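Local coordinates for protein cellulase (Xanthomonas axonopodis pv. citri, PDB 5HOS) that probably hydrolyses internal beta-1,4-glucosidic bonds of cellulose, as an endoglucanase of glycosyl hydrolase family 5, at residues Arg223-Leu232 and Lys265-Thr274. Numbering follows the deposited sequence.
With SO4 (sulfate ion), chain B.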
# COMPACT_ATOMS: atom_id res chain seq x y z
N ARG A 223 4.19 -5.80 -15.78
CA ARG A 223 4.70 -6.12 -14.45
C ARG A 223 4.02 -5.24 -13.41
O ARG A 223 4.57 -4.23 -12.95
CB ARG A 223 6.22 -5.96 -14.37
CG ARG A 223 6.78 -6.70 -13.17
CD ARG A 223 8.14 -6.20 -12.75
NE ARG A 223 8.56 -6.81 -11.49
CZ ARG A 223 9.70 -6.54 -10.86
NH1 ARG A 223 10.57 -5.66 -11.36
NH2 ARG A 223 9.97 -7.15 -9.71
N TYR A 224 2.82 -5.66 -13.04
CA TYR A 224 1.98 -4.90 -12.11
C TYR A 224 1.05 -5.82 -11.35
O TYR A 224 0.89 -6.99 -11.70
CB TYR A 224 1.19 -3.83 -12.86
CG TYR A 224 0.04 -4.36 -13.71
CD1 TYR A 224 0.27 -4.98 -14.94
CD2 TYR A 224 -1.27 -4.23 -13.28
CE1 TYR A 224 -0.78 -5.44 -15.72
CE2 TYR A 224 -2.33 -4.69 -14.05
CZ TYR A 224 -2.08 -5.31 -15.26
OH TYR A 224 -3.15 -5.75 -16.00
N ALA A 225 0.45 -5.29 -10.30
CA ALA A 225 -0.62 -5.97 -9.59
C ALA A 225 -1.65 -4.94 -9.20
O ALA A 225 -1.34 -3.76 -9.09
CB ALA A 225 -0.09 -6.70 -8.36
N ILE A 226 -2.88 -5.41 -9.02
CA ILE A 226 -3.97 -4.57 -8.55
C ILE A 226 -3.90 -4.53 -7.03
O ILE A 226 -3.88 -5.57 -6.37
CB ILE A 226 -5.34 -5.13 -8.99
CG1 ILE A 226 -5.41 -5.29 -10.51
CG2 ILE A 226 -6.48 -4.26 -8.47
CD1 ILE A 226 -5.14 -4.01 -11.30
N GLU A 227 -3.87 -3.32 -6.49
CA GLU A 227 -3.77 -3.11 -5.05
C GLU A 227 -5.16 -3.00 -4.48
O GLU A 227 -5.94 -2.19 -4.95
CB GLU A 227 -2.99 -1.84 -4.75
CG GLU A 227 -3.00 -1.44 -3.28
CD GLU A 227 -2.07 -0.31 -2.93
OE1 GLU A 227 -1.08 -0.12 -3.64
OE2 GLU A 227 -2.31 0.38 -1.92
N ALA A 228 -5.45 -3.83 -3.49
CA ALA A 228 -6.70 -3.78 -2.74
C ALA A 228 -6.41 -3.65 -1.26
O ALA A 228 -5.36 -4.07 -0.78
CB ALA A 228 -7.51 -5.04 -3.00
N HIS A 229 -7.35 -3.03 -0.54
CA HIS A 229 -7.28 -2.93 0.91
C HIS A 229 -8.48 -3.67 1.50
O HIS A 229 -9.53 -3.74 0.87
CB HIS A 229 -7.30 -1.47 1.34
CG HIS A 229 -6.10 -0.68 0.91
ND1 HIS A 229 -5.90 0.62 1.30
CD2 HIS A 229 -5.07 -0.99 0.09
CE1 HIS A 229 -4.78 1.07 0.77
NE2 HIS A 229 -4.25 0.11 0.03
N GLN A 230 -8.32 -4.22 2.70
CA GLN A 230 -9.44 -4.93 3.33
C GLN A 230 -9.34 -4.95 4.83
O GLN A 230 -8.36 -5.45 5.38
CB GLN A 230 -9.55 -6.38 2.81
CG GLN A 230 -10.87 -7.05 3.18
CD GLN A 230 -12.07 -6.28 2.65
OE1 GLN A 230 -12.23 -6.15 1.44
NE2 GLN A 230 -12.90 -5.76 3.55
N TYR A 231 -10.36 -4.40 5.48
CA TYR A 231 -10.52 -4.48 6.92
C TYR A 231 -11.72 -5.36 7.28
O TYR A 231 -12.61 -5.61 6.44
CB TYR A 231 -10.59 -3.08 7.52
CG TYR A 231 -9.26 -2.35 7.36
CD1 TYR A 231 -8.24 -2.51 8.30
CD2 TYR A 231 -9.01 -1.55 6.24
CE1 TYR A 231 -7.02 -1.86 8.15
CE2 TYR A 231 -7.78 -0.90 6.08
CZ TYR A 231 -6.79 -1.06 7.04
OH TYR A 231 -5.57 -0.43 6.89
N LEU A 232 -11.72 -5.87 8.51
CA LEU A 232 -12.63 -6.94 8.91
C LEU A 232 -13.67 -6.51 9.94
O LEU A 232 -14.42 -7.35 10.45
CB LEU A 232 -11.82 -8.13 9.44
CG LEU A 232 -10.78 -8.76 8.50
CD1 LEU A 232 -10.45 -10.17 8.98
CD2 LEU A 232 -11.23 -8.82 7.06
N LYS A 265 -5.34 -10.96 -13.92
CA LYS A 265 -4.59 -9.98 -13.15
C LYS A 265 -4.17 -10.58 -11.81
O LYS A 265 -4.65 -11.64 -11.40
CB LYS A 265 -5.43 -8.73 -12.96
CG LYS A 265 -5.45 -7.85 -14.21
CD LYS A 265 -6.59 -6.86 -14.16
CE LYS A 265 -6.44 -5.72 -15.16
NZ LYS A 265 -6.05 -6.11 -16.54
N ARG A 266 -3.22 -9.90 -11.16
CA ARG A 266 -2.71 -10.33 -9.87
C ARG A 266 -3.09 -9.27 -8.85
O ARG A 266 -3.30 -8.12 -9.22
CB ARG A 266 -1.20 -10.48 -9.91
CG ARG A 266 -0.72 -11.46 -10.98
CD ARG A 266 0.77 -11.63 -10.87
NE ARG A 266 1.49 -10.39 -11.19
CZ ARG A 266 2.73 -10.09 -10.80
NH1 ARG A 266 3.44 -10.91 -10.03
NH2 ARG A 266 3.26 -8.92 -11.16
N GLY A 267 -3.14 -9.67 -7.58
CA GLY A 267 -3.56 -8.81 -6.48
C GLY A 267 -2.49 -8.65 -5.40
O GLY A 267 -1.71 -9.58 -5.13
N PHE A 268 -2.46 -7.47 -4.79
CA PHE A 268 -1.61 -7.18 -3.63
C PHE A 268 -2.50 -6.56 -2.57
O PHE A 268 -3.08 -5.48 -2.80
CB PHE A 268 -0.48 -6.22 -4.00
CG PHE A 268 0.68 -6.21 -3.02
CD1 PHE A 268 0.54 -5.71 -1.74
CD2 PHE A 268 1.93 -6.68 -3.41
CE1 PHE A 268 1.61 -5.69 -0.86
CE2 PHE A 268 3.01 -6.67 -2.53
CZ PHE A 268 2.84 -6.18 -1.25
N LEU A 269 -2.60 -7.21 -1.42
CA LEU A 269 -3.41 -6.70 -0.32
C LEU A 269 -2.53 -5.76 0.52
O LEU A 269 -1.93 -6.16 1.51
CB LEU A 269 -4.00 -7.86 0.51
CG LEU A 269 -5.14 -7.48 1.46
CD1 LEU A 269 -6.39 -7.06 0.70
CD2 LEU A 269 -5.46 -8.66 2.38
N ALA A 270 -2.44 -4.51 0.08
CA ALA A 270 -1.44 -3.57 0.61
C ALA A 270 -1.79 -3.00 1.98
O ALA A 270 -0.91 -2.45 2.65
CB ALA A 270 -1.19 -2.44 -0.37
N GLU A 271 -3.06 -3.09 2.38
CA GLU A 271 -3.46 -2.79 3.75
C GLU A 271 -4.50 -3.79 4.19
O GLU A 271 -5.46 -4.07 3.46
CB GLU A 271 -4.09 -1.40 3.87
CG GLU A 271 -3.15 -0.23 3.63
CD GLU A 271 -3.72 1.11 4.05
OE1 GLU A 271 -4.76 1.13 4.76
OE2 GLU A 271 -3.13 2.15 3.66
N PHE A 272 -4.28 -4.33 5.39
CA PHE A 272 -5.27 -5.09 6.13
C PHE A 272 -4.81 -5.12 7.58
O PHE A 272 -3.62 -4.97 7.86
CB PHE A 272 -5.42 -6.52 5.60
CG PHE A 272 -4.19 -7.37 5.79
CD1 PHE A 272 -3.04 -7.15 5.03
CD2 PHE A 272 -4.18 -8.39 6.74
CE1 PHE A 272 -1.91 -7.92 5.22
CE2 PHE A 272 -3.05 -9.17 6.92
CZ PHE A 272 -1.91 -8.93 6.17
N GLY A 273 -5.76 -5.31 8.48
CA GLY A 273 -5.45 -5.35 9.90
C GLY A 273 -6.60 -5.93 10.68
O GLY A 273 -7.73 -5.93 10.22
N THR A 274 -6.28 -6.41 11.88
CA THR A 274 -7.25 -7.06 12.78
C THR A 274 -6.79 -6.81 14.21
O THR A 274 -5.58 -6.74 14.47
CB THR A 274 -7.38 -8.59 12.56
OG1 THR A 274 -6.10 -9.23 12.71
CG2 THR A 274 -7.95 -8.92 11.18
S SO4 B . 6.92 -9.58 -9.39
O1 SO4 B . 6.43 -8.84 -10.58
O2 SO4 B . 7.78 -10.70 -9.84
O3 SO4 B . 7.70 -8.67 -8.54
O4 SO4 B . 5.78 -10.14 -8.65
O HOH W 1 -1.99 -7.66 -12.64
O HOH W 2 -10.20 -4.89 10.51
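Glu-271 loses the most surface here, wedged between His-229 and Tyr-231 of the neighbouring parallel strand. With CG anti to its carbonyl carbon (chi1 -67°), its extended chain crosses a face of the imidazole: Glu-271 CG lies 3.7 Å from the His-229 ring centroid, a CH-pi contact, and the carboxylate stacks nearly flat, 18° from the ring plane. Tyr-231 OH donates to Glu-271 OE1 (2.8 Å) on the anti side but tilted out of the carboxylate plane. His-229 NE2 in turn gives an in-plane hydrogen bond to Glu-227 OE2 (2.8 Å), while ND1 bonds Glu-159; Arg-72 bridges Glu-227 and Glu-271.

At the other end a bend at chi3 (-66°) turns the Arg-266 guanidinium back over the Tyr-224 carbonyl, where NH2 bonds O (3.1 Å) from above its plane. Both its terminal nitrogens bond a sulfate, probably from the crystallisation liquor, also held by Arg-223, Lys-28 and Tyr-29. Between these ends, parallel backbone hydrogen bonds such as Ile-226 N to Arg-266 O (2.7 Å) join strands 224-231 and 267-273, linked through helix 248-262 in a beta-alpha-beta unit of the TIM barrel. In family 5 the strand-7 glutamate is the nucleophile and the strand-4 one the acid/base, consistent with Glu-271 and Glu-159; the His-229 face and Tyr-231 hydroxyl, with Arg-72 at OE2, orient the Glu-271 carboxylate.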